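Long-range contact in putative uncharacterized protein (Cricetid herpesvirus 2, PDB 4ZKQ), which binds chemokines and probably acts as a secreted viral decoy receptor that keeps them from their host receptors: residues A[293-303]-A[383-394]. Numbering follows the deposited sequence.
Sequences YTFYTDLFQTA and MESGTYSEGREY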
ATOM      1  N   TYR A 293       4.669  25.800  -1.707  1.00 28.49           N
ATOM      2  CA  TYR A 293       5.378  25.456  -0.484  1.00 25.96           C
ATOM      3  C   TYR A 293       6.785  25.009  -0.823  1.00 25.93           C
ATOM      4  O   TYR A 293       6.989  24.290  -1.801  1.00 27.60           O
ATOM      5  CB  TYR A 293       4.665  24.336   0.272  1.00 27.87           C
ATOM      6  CG  TYR A 293       3.199  24.568   0.547  1.00 27.10           C
ATOM      7  CD1 TYR A 293       2.790  25.341   1.622  1.00 28.21           C
ATOM      8  CD2 TYR A 293       2.226  23.982  -0.246  1.00 27.21           C
ATOM      9  CE1 TYR A 293       1.454  25.541   1.888  1.00 24.31           C
ATOM     10  CE2 TYR A 293       0.886  24.172   0.012  1.00 26.71           C
ATOM     11  CZ  TYR A 293       0.505  24.952   1.081  1.00 23.02           C
ATOM     12  OH  TYR A 293      -0.825  25.143   1.340  1.00 23.75           O
ATOM     13  N   THR A 294       7.750  25.418  -0.009  1.00 27.26           N
ATOM     14  CA  THR A 294       9.112  24.947  -0.164  1.00 30.50           C
ATOM     15  C   THR A 294       9.655  24.441   1.159  1.00 32.32           C
ATOM     16  O   THR A 294       9.223  24.863   2.232  1.00 37.18           O
ATOM     17  CB  THR A 294      10.045  26.050  -0.715  1.00 39.68           C
ATOM     18  OG1 THR A 294      10.195  27.090   0.257  1.00 44.14           O
ATOM     19  CG2 THR A 294       9.479  26.633  -1.998  1.00 31.89           C
ATOM     20  N   PHE A 295      10.595  23.510   1.068  1.00 30.34           N
ATOM     21  CA  PHE A 295      11.266  22.978   2.243  1.00 27.14           C
ATOM     22  C   PHE A 295      12.601  22.383   1.834  1.00 27.25           C
ATOM     23  O   PHE A 295      12.801  22.002   0.676  1.00 26.44           O
ATOM     24  CB  PHE A 295      10.405  21.924   2.944  1.00 28.58           C
ATOM     25  CG  PHE A 295      10.003  20.774   2.055  1.00 26.49           C
ATOM     26  CD1 PHE A 295      10.817  19.663   1.924  1.00 29.24           C
ATOM     27  CD2 PHE A 295       8.807  20.804   1.365  1.00 25.19           C
ATOM     28  CE1 PHE A 295      10.447  18.605   1.110  1.00 27.89           C
ATOM     29  CE2 PHE A 295       8.430  19.753   0.548  1.00 22.49           C
ATOM     30  CZ  PHE A 295       9.251  18.653   0.424  1.00 27.70           C
ATOM     31  N   TYR A 296      13.514  22.329   2.793  1.00 29.59           N
ATOM     32  CA  TYR A 296      14.798  21.668   2.620  1.00 37.45           C
ATOM     33  C   TYR A 296      14.666  20.201   3.017  1.00 33.43           C
ATOM     34  O   TYR A 296      13.912  19.862   3.932  1.00 29.94           O
ATOM     35  CB  TYR A 296      15.872  22.366   3.463  1.00 40.16           C
ATOM     36  CG  TYR A 296      17.096  21.523   3.762  1.00 44.28           C
ATOM     37  CD1 TYR A 296      17.128  20.671   4.862  1.00 42.32           C
ATOM     38  CD2 TYR A 296      18.227  21.592   2.956  1.00 38.34           C
ATOM     39  CE1 TYR A 296      18.243  19.903   5.140  1.00 46.46           C
ATOM     40  CE2 TYR A 296      19.348  20.828   3.229  1.00 39.76           C
ATOM     41  CZ  TYR A 296      19.350  19.985   4.322  1.00 48.22           C
ATOM     42  OH  TYR A 296      20.461  19.222   4.601  1.00 59.84           O
ATOM     43  N   THR A 297      15.394  19.334   2.325  1.00 30.24           N
ATOM     44  CA  THR A 297      15.443  17.924   2.692  1.00 32.90           C
ATOM     45  C   THR A 297      16.775  17.307   2.283  1.00 31.07           C
ATOM     46  O   THR A 297      17.347  17.684   1.261  1.00 31.19           O
ATOM     47  CB  THR A 297      14.287  17.127   2.039  1.00 31.38           C
ATOM     48  OG1 THR A 297      14.432  15.735   2.339  1.00 32.80           O
ATOM     49  CG2 THR A 297      14.282  17.319   0.531  1.00 28.88           C
ATOM     50  N   ASP A 298      17.263  16.370   3.092  1.00 25.89           N
ATOM     51  CA  ASP A 298      18.467  15.611   2.765  1.00 42.08           C
ATOM     52  C   ASP A 298      18.096  14.258   2.171  1.00 33.60           C
ATOM     53  O   ASP A 298      18.938  13.375   2.060  1.00 30.61           O
ATOM     54  CB  ASP A 298      19.336  15.412   4.010  1.00 41.22           C
ATOM     55  CG  ASP A 298      18.635  14.608   5.090  1.00 49.67           C
ATOM     56  OD1 ASP A 298      17.385  14.578   5.098  1.00 51.00           O
ATOM     57  OD2 ASP A 298      19.331  14.006   5.932  1.00 67.37           O
ATOM     58  N   LEU A 299      16.833  14.105   1.790  1.00 28.04           N
ATOM     59  CA  LEU A 299      16.326  12.818   1.343  1.00 31.13           C
ATOM     60  C   LEU A 299      17.102  12.275   0.149  1.00 24.94           C
ATOM     61  O   LEU A 299      17.391  11.082   0.085  1.00 26.89           O
ATOM     62  CB  LEU A 299      14.839  12.929   0.988  1.00 23.71           C
ATOM     63  CG  LEU A 299      14.199  11.646   0.458  1.00 29.57           C
ATOM     64  CD1 LEU A 299      14.144  10.594   1.556  1.00 26.57           C
ATOM     65  CD2 LEU A 299      12.816  11.931  -0.101  1.00 26.61           C
ATOM     66  N   PHE A 300      17.442  13.142  -0.797  1.00 26.62           N
ATOM     67  CA  PHE A 300      18.065  12.679  -2.029  1.00 32.01           C
ATOM     68  C   PHE A 300      19.511  12.242  -1.814  1.00 39.03           C
ATOM     69  O   PHE A 300      20.115  11.648  -2.705  1.00 38.39           O
ATOM     70  CB  PHE A 300      17.978  13.764  -3.102  1.00 31.49           C
ATOM     71  CG  PHE A 300      16.582  14.002  -3.589  1.00 28.42           C
ATOM     72  CD1 PHE A 300      16.063  13.257  -4.631  1.00 26.66           C
ATOM     73  CD2 PHE A 300      15.778  14.949  -2.987  1.00 31.70           C
ATOM     74  CE1 PHE A 300      14.772  13.463  -5.069  1.00 22.98           C
ATOM     75  CE2 PHE A 300      14.485  15.161  -3.425  1.00 32.72           C
ATOM     76  CZ  PHE A 300      13.984  14.415  -4.467  1.00 24.00           C
ATOM     77  N   GLN A 301      20.050  12.510  -0.625  1.00 40.82           N
ATOM     78  CA  GLN A 301      21.398  12.069  -0.264  1.00 45.07           C
ATOM     79  C   GLN A 301      21.384  10.683   0.384  1.00 41.93           C
ATOM     80  O   GLN A 301      22.434  10.073   0.585  1.00 55.86           O
ATOM     81  CB  GLN A 301      22.053  13.078   0.682  1.00 52.90           C
ATOM     82  CG  GLN A 301      21.997  14.515   0.183  1.00 48.56           C
ATOM     83  CD  GLN A 301      22.497  14.661  -1.242  1.00 74.60           C
ATOM     84  OE1 GLN A 301      21.889  15.356  -2.055  1.00 78.43           O
ATOM     85  NE2 GLN A 301      23.612  14.006  -1.549  1.00 85.24           N
ATOM     86  N   THR A 302      20.187  10.194   0.695  1.00 39.00           N
ATOM     87  CA  THR A 302      19.991   8.873   1.291  1.00 40.77           C
ATOM     88  C   THR A 302      19.683   7.799   0.263  1.00 42.68           C
ATOM     89  O   THR A 302      19.649   6.607   0.576  1.00 43.45           O
ATOM     90  CB  THR A 302      18.817   8.886   2.285  1.00 55.11           C
ATOM     91  OG1 THR A 302      17.575   8.704   1.573  1.00 27.37           O
ATOM     92  CG2 THR A 302      18.790  10.192   3.054  1.00 26.31           C
ATOM     93  N   ALA A 303      19.441   8.233  -0.963  1.00 30.85           N
ATOM     94  CA  ALA A 303      18.806   7.388  -1.958  1.00 36.45           C
ATOM     95  C   ALA A 303      19.670   6.206  -2.420  1.00 35.22           C
ATOM     96  O   ALA A 303      19.149   5.253  -3.008  1.00 39.16           O
ATOM     97  CB  ALA A 303      18.408   8.236  -3.133  1.00 30.44           C
ATOM     98  N   MET A 383       7.553  11.618   0.272  1.00 13.01           N
ATOM     99  CA  MET A 383       8.731  11.383  -0.546  1.00 14.28           C
ATOM    100  C   MET A 383       9.570  10.345   0.181  1.00 16.44           C
ATOM    101  O   MET A 383       9.818  10.471   1.379  1.00 15.44           O
ATOM    102  CB  MET A 383       9.507  12.681  -0.770  1.00 18.50           C
ATOM    103  CG  MET A 383       8.706  13.756  -1.501  1.00 20.49           C
ATOM    104  SD  MET A 383       9.643  15.256  -1.858  1.00 22.98           S
ATOM    105  CE  MET A 383      10.844  14.647  -3.041  1.00 25.84           C
ATOM    106  N   GLU A 384       9.979   9.300  -0.532  1.00 14.36           N
ATOM    107  CA  GLU A 384      10.649   8.175   0.105  1.00 13.29           C
ATOM    108  C   GLU A 384      11.711   7.545  -0.781  1.00 13.20           C
ATOM    109  O   GLU A 384      11.556   7.447  -2.001  1.00 12.53           O
ATOM    110  CB  GLU A 384       9.628   7.102   0.501  1.00 15.94           C
ATOM    111  CG  GLU A 384       8.791   6.598  -0.662  1.00 12.11           C
ATOM    112  CD  GLU A 384       7.633   5.719  -0.230  1.00 15.38           C
ATOM    113  OE1 GLU A 384       7.823   4.888   0.678  1.00 13.79           O
ATOM    114  OE2 GLU A 384       6.533   5.853  -0.808  1.00 20.32           O
ATOM    115  N   SER A 385      12.787   7.120  -0.134  1.00 14.26           N
ATOM    116  CA  SER A 385      13.776   6.244  -0.727  1.00 13.76           C
ATOM    117  C   SER A 385      13.547   4.857  -0.164  1.00 14.71           C
ATOM    118  O   SER A 385      12.498   4.585   0.410  1.00 12.96           O
ATOM    119  CB  SER A 385      15.186   6.728  -0.408  1.00 14.56           C
ATOM    120  OG  SER A 385      15.392   6.724   0.991  1.00 12.79           O
ATOM    121  N   GLY A 386      14.535   3.987  -0.311  1.00 13.36           N
ATOM    122  CA  GLY A 386      14.467   2.663   0.277  1.00 12.18           C
ATOM    123  C   GLY A 386      14.613   2.666   1.785  1.00 17.69           C
ATOM    124  O   GLY A 386      14.142   1.745   2.455  1.00 17.67           O
ATOM    125  N   THR A 387      15.254   3.703   2.325  1.00 14.19           N
ATOM    126  CA  THR A 387      15.635   3.730   3.736  1.00 16.60           C
ATOM    127  C   THR A 387      15.080   4.924   4.525  1.00 14.43           C
ATOM    128  O   THR A 387      15.163   4.940   5.755  1.00 16.38           O
ATOM    129  CB  THR A 387      17.162   3.744   3.875  1.00 19.98           C
ATOM    130  OG1 THR A 387      17.689   4.871   3.167  1.00 17.90           O
ATOM    131  CG2 THR A 387      17.761   2.468   3.309  1.00 21.11           C
ATOM    132  N   TYR A 388      14.515   5.902   3.817  1.00 14.71           N
ATOM    133  CA  TYR A 388      13.931   7.106   4.430  1.00 15.79           C
ATOM    134  C   TYR A 388      12.594   7.462   3.803  1.00 16.24           C
ATOM    135  O   TYR A 388      12.410   7.310   2.595  1.00 15.69           O
ATOM    136  CB  TYR A 388      14.850   8.317   4.277  1.00 21.53           C
ATOM    137  CG  TYR A 388      16.078   8.341   5.145  1.00 27.46           C
ATOM    138  CD1 TYR A 388      17.182   7.565   4.836  1.00 36.33           C
ATOM    139  CD2 TYR A 388      16.150   9.178   6.250  1.00 36.33           C
ATOM    140  CE1 TYR A 388      18.320   7.601   5.615  1.00 41.20           C
ATOM    141  CE2 TYR A 388      17.281   9.225   7.036  1.00 42.81           C
ATOM    142  CZ  TYR A 388      18.364   8.433   6.715  1.00 47.07           C
ATOM    143  OH  TYR A 388      19.492   8.475   7.496  1.00 52.19           O
ATOM    144  N   SER A 389      11.675   7.966   4.627  1.00 14.95           N
ATOM    145  CA  SER A 389      10.437   8.541   4.128  1.00 17.38           C
ATOM    146  C   SER A 389      10.105   9.814   4.884  1.00 19.93           C
ATOM    147  O   SER A 389      10.325   9.911   6.094  1.00 18.22           O
ATOM    148  CB  SER A 389       9.274   7.555   4.238  1.00 15.43           C
ATOM    149  OG  SER A 389       9.013   7.221   5.587  1.00 26.00           O
ATOM    150  N   GLU A 390       9.600  10.791   4.140  1.00 16.41           N
ATOM    151  CA  GLU A 390       9.167  12.078   4.680  1.00 18.19           C
ATOM    152  C   GLU A 390       7.741  12.327   4.252  1.00 19.14           C
ATOM    153  O   GLU A 390       7.465  12.392   3.056  1.00 17.48           O
ATOM    154  CB  GLU A 390      10.043  13.229   4.176  1.00 25.64           C
ATOM    155  CG  GLU A 390      11.400  13.339   4.817  1.00 35.91           C
ATOM    156  CD  GLU A 390      12.234  14.443   4.193  1.00 37.27           C
ATOM    157  OE1 GLU A 390      11.668  15.264   3.440  1.00 31.10           O
ATOM    158  OE2 GLU A 390      13.452  14.488   4.450  1.00 45.58           O
ATOM    159  N   GLY A 391       6.844  12.462   5.223  1.00 13.11           N
ATOM    160  CA  GLY A 391       5.478  12.869   4.952  1.00 16.86           C
ATOM    161  C   GLY A 391       5.269  14.305   5.390  1.00 21.97           C
ATOM    162  O   GLY A 391       5.823  14.742   6.403  1.00 18.52           O
ATOM    163  N   ARG A 392       4.483  15.042   4.613  1.00 18.94           N
ATOM    164  CA  ARG A 392       4.209  16.443   4.897  1.00 19.20           C
ATOM    165  C   ARG A 392       2.744  16.752   4.656  1.00 18.49           C
ATOM    166  O   ARG A 392       2.239  16.585   3.548  1.00 16.83           O
ATOM    167  CB  ARG A 392       5.092  17.349   4.039  1.00 22.21           C
ATOM    168  CG  ARG A 392       6.558  17.176   4.348  1.00 26.38           C
ATOM    169  CD  ARG A 392       7.445  18.122   3.575  1.00 24.22           C
ATOM    170  NE  ARG A 392       8.850  17.744   3.715  1.00 26.84           N
ATOM    171  CZ  ARG A 392       9.677  18.215   4.644  1.00 29.70           C
ATOM    172  NH1 ARG A 392       9.262  19.104   5.540  1.00 33.55           N
ATOM    173  NH2 ARG A 392      10.932  17.793   4.675  1.00 29.20           N
ATOM    174  N   GLU A 393       2.065  17.178   5.715  1.00 15.11           N
ATOM    175  CA  GLU A 393       0.669  17.573   5.631  1.00 15.10           C
ATOM    176  C   GLU A 393       0.588  19.071   5.402  1.00 19.29           C
ATOM    177  O   GLU A 393       1.360  19.839   5.986  1.00 17.94           O
ATOM    178  CB  GLU A 393      -0.088  17.178   6.907  1.00 19.45           C
ATOM    179  CG  GLU A 393      -0.208  15.674   7.108  1.00 20.14           C
ATOM    180  CD  GLU A 393      -0.944  15.286   8.378  1.00 33.21           C
ATOM    181  OE1 GLU A 393      -1.694  16.122   8.930  1.00 27.08           O
ATOM    182  OE2 GLU A 393      -0.770  14.134   8.827  1.00 31.16           O
ATOM    183  N   TYR A 394      -0.347  19.473   4.544  1.00 18.05           N
ATOM    184  CA  TYR A 394      -0.606  20.877   4.268  1.00 23.73           C
ATOM    185  C   TYR A 394      -2.085  21.161   4.454  1.00 22.04           C
ATOM    186  O   TYR A 394      -2.939  20.451   3.913  1.00 19.36           O
ATOM    187  CB  TYR A 394      -0.161  21.254   2.855  1.00 20.16           C
ATOM    188  CG  TYR A 394       1.325  21.111   2.638  1.00 16.67           C
ATOM    189  CD1 TYR A 394       2.180  22.167   2.904  1.00 19.97           C
ATOM    190  CD2 TYR A 394       1.873  19.923   2.168  1.00 20.98           C
ATOM    191  CE1 TYR A 394       3.529  22.055   2.714  1.00 19.05           C
ATOM    192  CE2 TYR A 394       3.233  19.799   1.973  1.00 18.75           C
ATOM    193  CZ  TYR A 394       4.056  20.876   2.251  1.00 23.11           C
ATOM    194  OH  TYR A 394       5.414  20.798   2.076  1.00 28.83           O
TER
HETATM  195  O   HOH W   1       6.621  23.284   3.610  1.00 33.76           O
HETATM  196  O   HOH W   2      13.390  18.622   6.574  1.00 47.83           O
HETATM  197  O   HOH W   3      17.514   4.147  -0.105  1.00 34.02           O
HETATM  198  O   HOH W   4      15.965   4.682  -3.002  1.00 17.43           O
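Thr-297 and Glu-390 make the shortest polar link between the two segments: Thr-297 OG1 donates to Glu-390 OE2 over 2.6 Å, reaching the syn side of the carboxylate somewhat out of its plane. With OG1 trans to the backbone N (chi1 176°), the same hydroxyl also accepts from Leu-299 N at 3.0 Å, closing an ST turn just past the strand. The other carboxylate oxygen, Glu-390 OE1, is met by Arg-392 NH2 from above the carboxylate plane, in a 2.9 Å salt bridge. Arg-392 lays its guanidinium flat on the Phe-295 ring, planes 23° apart, as a cation-pi stack, with CD adding a CH-pi contact over the same face; Tyr-222 makes a second cation-pi contact with this arginine. A water in the guanidinium plane accepts from NH2 and donates to Tyr-296 O. Beside the Phe-295/Arg-392 stack, Tyr-293 and Tyr-394 overlap obliquely, their centroids 4.2 Å apart. Apolar filling comes from Met-383, whose SD lies at the edge of Phe-295 while CE touches Phe-300 CZ, and from Leu-299, whose CD2 presses on Met-383 CB. Toward the hairpin turn, Tyr-388 N donates to Ser-385 OG, which donates to Thr-302 OG1 at 3.0 Å; Thr-302 OG1 donates in turn to Leu-299 O, in the carbonyl plane, and that oxygen also accepts from Thr-302 N. A second water bridges Gly-386 N to Ala-303 O. Thr-302 CG2 sits over the Tyr-388 ring, 3.7 Å from its centroid. The contact packs strand 290-296 and the turn after it across the 378-384/388-395 hairpin. No direct backbone hydrogen bond joins the segments, so side chains and waters supply the polar links; Asp-298 OD1 lies 4.0 Å from Glu-390 OE2, a like-charge approach probably offset by Arg-392 and by weak, long ion pairs from both acids to Arg-220.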